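Local structure of D-alanyl-D-alanine carboxypeptidase (4RYE) at residues Q199-A204 against A223-R228; L230-M235 against T252-G257. The protein shows D,D-carboxypeptidase activity in vitro and probably cleaves the terminal D-Ala-D-Ala of peptidoglycan stem peptides in cell-wall biogenesis. All coordinates share one frame; numbering follows the deposited sequence.

Interaction 1 of 2, residues Q199-A204 against A223-R228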
loop_
_atom_site.group_PDB
_atom_site.type_symbol
_atom_site.label_atom_id
_atom_site.label_comp_id
_atom_site.label_asym_id
_atom_site.label_seq_id
_atom_site.Cartn_x
_atom_site.Cartn_y
_atom_site.Cartn_z
ATOM N N GLN A 199 13.370 3.781 -7.180
ATOM C CA GLN A 199 14.465 3.906 -8.130
ATOM C C GLN A 199 14.346 5.126 -9.048
ATOM O O GLN A 199 15.352 5.655 -9.511
ATOM C CB GLN A 199 14.568 2.627 -8.972
ATOM C CG GLN A 199 14.777 1.365 -8.144
ATOM C CD GLN A 199 14.418 0.100 -8.899
ATOM O OE1 GLN A 199 13.299 -0.045 -9.395
ATOM N NE2 GLN A 199 15.364 -0.828 -8.985
ATOM N N ARG A 200 13.126 5.567 -9.323
ATOM C CA ARG A 200 12.938 6.617 -10.327
ATOM C C ARG A 200 12.784 8.011 -9.743
ATOM O O ARG A 200 12.992 9.011 -10.440
ATOM C CB ARG A 200 11.704 6.321 -11.176
ATOM C CG ARG A 200 11.796 5.055 -12.001
ATOM C CD ARG A 200 10.395 4.550 -12.305
ATOM N NE ARG A 200 10.401 3.360 -13.148
ATOM C CZ ARG A 200 10.229 3.396 -14.461
ATOM N NH1 ARG A 200 10.037 4.563 -15.059
ATOM N NH2 ARG A 200 10.242 2.275 -15.170
ATOM N N TYR A 201 12.390 8.080 -8.479
ATOM C CA TYR A 201 12.039 9.360 -7.873
ATOM C C TYR A 201 12.847 9.627 -6.606
ATOM O O TYR A 201 12.514 9.095 -5.548
ATOM C CB TYR A 201 10.543 9.387 -7.527
ATOM C CG TYR A 201 10.060 10.789 -7.269
ATOM C CD1 TYR A 201 9.752 11.627 -8.323
ATOM C CD2 TYR A 201 9.953 11.286 -5.978
ATOM C CE1 TYR A 201 9.325 12.928 -8.106
ATOM C CE2 TYR A 201 9.518 12.597 -5.747
ATOM C CZ TYR A 201 9.216 13.408 -6.818
ATOM O OH TYR A 201 8.795 14.705 -6.610
ATOM N N PRO A 202 13.925 10.431 -6.716
ATOM C CA PRO A 202 14.707 10.816 -5.534
ATOM C C PRO A 202 13.829 11.381 -4.428
ATOM O O PRO A 202 13.024 12.284 -4.676
ATOM C CB PRO A 202 15.628 11.907 -6.078
ATOM C CG PRO A 202 15.919 11.433 -7.489
ATOM C CD PRO A 202 14.581 10.858 -7.967
ATOM N N GLY A 203 13.976 10.833 -3.228
ATOM C CA GLY A 203 13.180 11.259 -2.089
ATOM C C GLY A 203 11.974 10.387 -1.790
ATOM O O GLY A 203 11.300 10.585 -0.783
ATOM N N ALA A 204 11.671 9.435 -2.667
ATOM C CA ALA A 204 10.605 8.473 -2.361
ATOM C C ALA A 204 10.980 7.699 -1.091
ATOM O O ALA A 204 12.138 7.353 -0.907
ATOM C CB ALA A 204 10.404 7.518 -3.530
ATOM N N ALA A 223 6.844 10.436 -0.203
ATOM C CA ALA A 223 8.144 10.985 -0.571
ATOM C C ALA A 223 8.462 12.169 0.330
ATOM O O ALA A 223 7.564 12.751 0.930
ATOM C CB ALA A 223 8.147 11.419 -2.032
ATOM N N ALA A 224 9.743 12.516 0.420
ATOM C CA ALA A 224 10.190 13.673 1.195
ATOM C C ALA A 224 11.130 14.497 0.333
ATOM O O ALA A 224 12.067 13.948 -0.249
ATOM C CB ALA A 224 10.929 13.225 2.446
ATOM N N ARG A 225 10.887 15.803 0.264
ATOM C CA ARG A 225 11.787 16.734 -0.409
ATOM C C ARG A 225 11.699 18.102 0.246
ATOM O O ARG A 225 10.597 18.566 0.574
ATOM C CB ARG A 225 11.422 16.877 -1.896
ATOM C CG ARG A 225 11.832 15.719 -2.780
ATOM C CD ARG A 225 11.752 16.089 -4.252
ATOM N NE ARG A 225 12.156 14.964 -5.091
ATOM C CZ ARG A 225 12.223 15.003 -6.415
ATOM N NH1 ARG A 225 11.910 16.114 -7.062
ATOM N NH2 ARG A 225 12.604 13.925 -7.088
ATOM N N GLY A 226 12.848 18.750 0.420
ATOM C CA GLY A 226 12.882 20.140 0.848
ATOM C C GLY A 226 12.277 20.344 2.219
ATOM O O GLY A 226 11.805 21.419 2.543
ATOM N N GLY A 227 12.289 19.302 3.033
ATOM C CA GLY A 227 11.829 19.426 4.405
ATOM C C GLY A 227 10.367 19.076 4.608
ATOM O O GLY A 227 9.890 19.037 5.744
ATOM N N ARG A 228 9.653 18.824 3.513
ATOM C CA ARG A 228 8.241 18.440 3.590
ATOM C C ARG A 228 8.077 16.974 3.187
ATOM O O ARG A 228 8.826 16.468 2.368
ATOM C CB ARG A 228 7.402 19.335 2.675
ATOM C CG ARG A 228 5.907 19.112 2.771
ATOM C CD ARG A 228 5.101 20.157 1.982
ATOM N NE ARG A 228 3.770 20.276 2.572
ATOM C CZ ARG A 228 2.805 21.086 2.144
ATOM N NH1 ARG A 228 2.985 21.851 1.081
ATOM N NH2 ARG A 228 1.643 21.108 2.781
#
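Arg225 lays its guanidinium flat on the ring of Tyr201, the two planes only 5° apart and CZ of Arg225 3.4 Å from CZ of Tyr201. The overlap is off-centre: NH2 sits over the middle of the ring while NH1 extends past it and lies above the phenol oxygen, a cation-pi stack that suits a flat cation and an electron-rich ring. Tyr201 directs its ring into this place with CG anti to the backbone N (chi1 -164°), and its OH is hydrogen-bonded to Asp255 of helix 246-259. The edge of the same guanidinium grips the carbonyl of Pro202 side-on: Arg225 NE lies 2.8 Å and NH2 2.9 Å from Pro202 O, which is almost exactly in the guanidinium plane. The NH2 bond falls on a lone pair, whereas NE comes in tilted from the carbonyl plane.

Beside this clamp the backbones close up tightly. Ala224 N donates to Gly203 O over 2.8 Å, and Ala223 CB lies 3.9 Å from Ala204 CA. Gly203, at phi 98°, ends the central pair of a type II turn from Tyr201 to Ala204; its backbone angles by themselves call for glycine, and a CB would also run into Ala224 O. The outer side is looser: exposed Pro202 lies alongside the arginine, and the type I' turn through Gly226 and Gly227 projects beyond the contact. Ala204 and Ala223 form an antiparallel, non-hydrogen-bonded pair, where edge strand 204-212 begins against the end of strand 218-225 in the antiparallel sheet of the penicillin-binding fold.

Interaction 2 of 2, residues L230-M235 against T252-G257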
loop_
_atom_site.group_PDB
_atom_site.type_symbol
_atom_site.label_atom_id
_atom_site.label_comp_id
_atom_site.label_asym_id
_atom_site.label_seq_id
_atom_site.Cartn_x
_atom_site.Cartn_y
_atom_site.Cartn_z
ATOM N N LEU A 230 5.254 14.119 1.779
ATOM C CA LEU A 230 3.939 14.010 1.166
ATOM C C LEU A 230 3.525 12.561 1.054
ATOM O O LEU A 230 4.363 11.669 0.963
ATOM C CB LEU A 230 3.927 14.639 -0.232
ATOM C CG LEU A 230 4.205 16.150 -0.351
ATOM C CD1 LEU A 230 4.158 16.601 -1.811
ATOM C CD2 LEU A 230 3.224 16.977 0.494
ATOM N N VAL A 231 2.219 12.340 1.030
ATOM C CA VAL A 231 1.692 11.012 0.824
ATOM C C VAL A 231 0.599 11.117 -0.236
ATOM O O VAL A 231 -0.198 12.062 -0.231
ATOM C CB VAL A 231 1.187 10.399 2.150
ATOM C CG1 VAL A 231 0.134 11.286 2.801
ATOM C CG2 VAL A 231 0.647 8.990 1.934
ATOM N N ILE A 232 0.591 10.183 -1.177
ATOM C CA ILE A 232 -0.422 10.221 -2.226
ATOM C C ILE A 232 -1.059 8.862 -2.353
ATOM O O ILE A 232 -0.490 7.855 -1.924
ATOM C CB ILE A 232 0.165 10.605 -3.599
ATOM C CG1 ILE A 232 1.114 9.513 -4.095
ATOM C CG2 ILE A 232 0.852 11.964 -3.540
ATOM C CD1 ILE A 232 1.615 9.724 -5.531
ATOM N N ALA A 233 -2.253 8.843 -2.930
ATOM C CA ALA A 233 -2.892 7.592 -3.318
ATOM C C ALA A 233 -3.588 7.809 -4.644
ATOM O O ALA A 233 -4.019 8.920 -4.954
ATOM C CB ALA A 233 -3.873 7.117 -2.251
HETATM N N MSE A 234 -3.665 6.754 -5.439
HETATM C CA MSE A 234 -4.261 6.816 -6.758
HETATM C C MSE A 234 -5.052 5.530 -6.938
HETATM O O MSE A 234 -4.554 4.455 -6.620
HETATM C CB MSE A 234 -3.157 6.916 -7.811
HETATM C CG MSE A 234 -2.384 8.218 -7.757
HETATM SE SE MSE A 234 -0.592 8.072 -8.543
HETATM C CE MSE A 234 -1.066 7.262 -10.249
HETATM N N MSE A 235 -6.290 5.631 -7.408
HETATM C CA MSE A 235 -7.117 4.439 -7.554
HETATM C C MSE A 235 -7.793 4.354 -8.910
HETATM O O MSE A 235 -7.955 5.363 -9.611
HETATM C CB MSE A 235 -8.207 4.383 -6.474
HETATM C CG MSE A 235 -7.749 4.604 -5.048
HETATM SE SE MSE A 235 -9.215 4.136 -3.819
HETATM C CE MSE A 235 -9.020 2.183 -3.837
ATOM N N THR A 252 4.545 13.092 -11.044
ATOM C CA THR A 252 3.899 14.363 -11.369
ATOM C C THR A 252 3.161 14.952 -10.156
ATOM O O THR A 252 3.250 16.156 -9.894
ATOM C CB THR A 252 2.947 14.202 -12.569
ATOM O OG1 THR A 252 3.725 14.075 -13.762
ATOM C CG2 THR A 252 2.025 15.406 -12.706
ATOM N N LEU A 253 2.456 14.109 -9.408
ATOM C CA LEU A 253 1.733 14.570 -8.216
ATOM C C LEU A 253 2.665 15.005 -7.094
ATOM O O LEU A 253 2.440 16.040 -6.468
ATOM C CB LEU A 253 0.758 13.506 -7.714
ATOM C CG LEU A 253 -0.508 13.370 -8.561
ATOM C CD1 LEU A 253 -1.359 12.224 -8.050
ATOM C CD2 LEU A 253 -1.303 14.687 -8.558
ATOM N N PHE A 254 3.716 14.226 -6.853
ATOM C CA PHE A 254 4.724 14.598 -5.861
ATOM C C PHE A 254 5.401 15.914 -6.235
ATOM O O PHE A 254 5.506 16.822 -5.394
ATOM C CB PHE A 254 5.772 13.478 -5.705
ATOM C CG PHE A 254 5.337 12.339 -4.795
ATOM C CD1 PHE A 254 4.799 12.588 -3.532
ATOM C CD2 PHE A 254 5.486 11.018 -5.203
ATOM C CE1 PHE A 254 4.414 11.532 -2.696
ATOM C CE2 PHE A 254 5.101 9.966 -4.386
ATOM C CZ PHE A 254 4.563 10.219 -3.126
ATOM N N ASP A 255 5.853 16.021 -7.488
ATOM C CA ASP A 255 6.479 17.248 -7.983
ATOM C C ASP A 255 5.546 18.447 -7.790
ATOM O O ASP A 255 5.964 19.510 -7.323
ATOM C CB ASP A 255 6.805 17.150 -9.484
ATOM C CG ASP A 255 8.093 16.384 -9.777
ATOM O OD1 ASP A 255 8.825 16.020 -8.834
ATOM O OD2 ASP A 255 8.377 16.161 -10.976
ATOM N N TRP A 256 4.289 18.280 -8.185
ATOM C CA TRP A 256 3.308 19.349 -8.028
ATOM C C TRP A 256 3.155 19.737 -6.555
ATOM O O TRP A 256 3.107 20.921 -6.220
ATOM C CB TRP A 256 1.957 18.946 -8.619
ATOM C CG TRP A 256 0.905 20.018 -8.459
ATOM C CD1 TRP A 256 0.614 21.030 -9.332
ATOM C CD2 TRP A 256 0.022 20.182 -7.343
ATOM N NE1 TRP A 256 -0.398 21.808 -8.825
ATOM C CE2 TRP A 256 -0.773 21.311 -7.603
ATOM C CE3 TRP A 256 -0.166 19.486 -6.146
ATOM C CZ2 TRP A 256 -1.754 21.760 -6.703
ATOM C CZ3 TRP A 256 -1.138 19.933 -5.258
ATOM C CH2 TRP A 256 -1.915 21.053 -5.541
ATOM N N GLY A 257 3.094 18.736 -5.684
ATOM C CA GLY A 257 2.941 18.974 -4.261
ATOM C C GLY A 257 4.137 19.681 -3.641
ATOM O O GLY A 257 3.985 20.526 -2.758
#
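Phe254 pushes its ring from helix 246-259 between Leu230 and Ile232 of strand 228-237, in the helix-on-sheet packing of the penicillin-binding and beta-lactamase fold, where a helix covers one face of the antiparallel sheet. The two short segments run at 143°, with their axes 9.3 Å apart at closest approach. Along the strand Leu230, Ile232 and Met234, a selenomethionine, point toward the helix, while Val231 and Ala233 point away and meet helix 155-166 on the other face. With both faces buried here, apolar residues suit the strand at each of these positions.

Ile232 is the central bump. Its branched chain spreads over one face of the aromatic ring: CG2 of Ile232 touches CE1 of Phe254 at 3.7 Å, CG1 lies equally close to CZ, and CD1, on the same face and offset toward the rim, is 4.0 Å from the centroid of the Phe254 ring in a CH-pi contact. Chi1 of 66° sets CG1 between the backbone N and the carbonyl carbon, with CG2 anti to that carbon, and both branches thereby reach the ring. A flat phenyl fits the hollow beside this branch, offering its face to Ile232 and its rim to the strand backbone; CD1 of Phe254 also rests 4.0 Å from CB of Leu230.

One turn back from the Gly257 end, Leu253 fills the dip between Ile232 and Met234, with Leu253 CD1 4.1 Å from CG of Met234; beyond the strand it also meets Val25 of strand 22-27. At the opposite end of the contact the fit is a knob against bare backbone. Gly257 has no side chain, and a CB there would collide with Leu230, whose CD1 instead settles against the helix backbone, 3.6 Å from Gly257 C.

How the interactions relate
Interaction 2 is wholly buried and apolar, whereas interaction 1 lies at the partly exposed margin of the same sheet and relies on hydrogen bonds and a cation-pi stack. They follow one another along the chain and share neighbouring strands: Ala223 O of interaction 1 receives a probable hydrogen bond from Leu230 N of interaction 2. Helix 246-259 serves both. Its Phe254 packs against the side chains of 230-235 and also against Ala223, while the exposed Asp255 next to it joins the two contacts through its bond to Tyr201, 2.6 Å from Asp255 OD1 to Tyr201 OH. Glycine recurs for different reasons, turn geometry above all at Gly203 and close helix packing at Gly257.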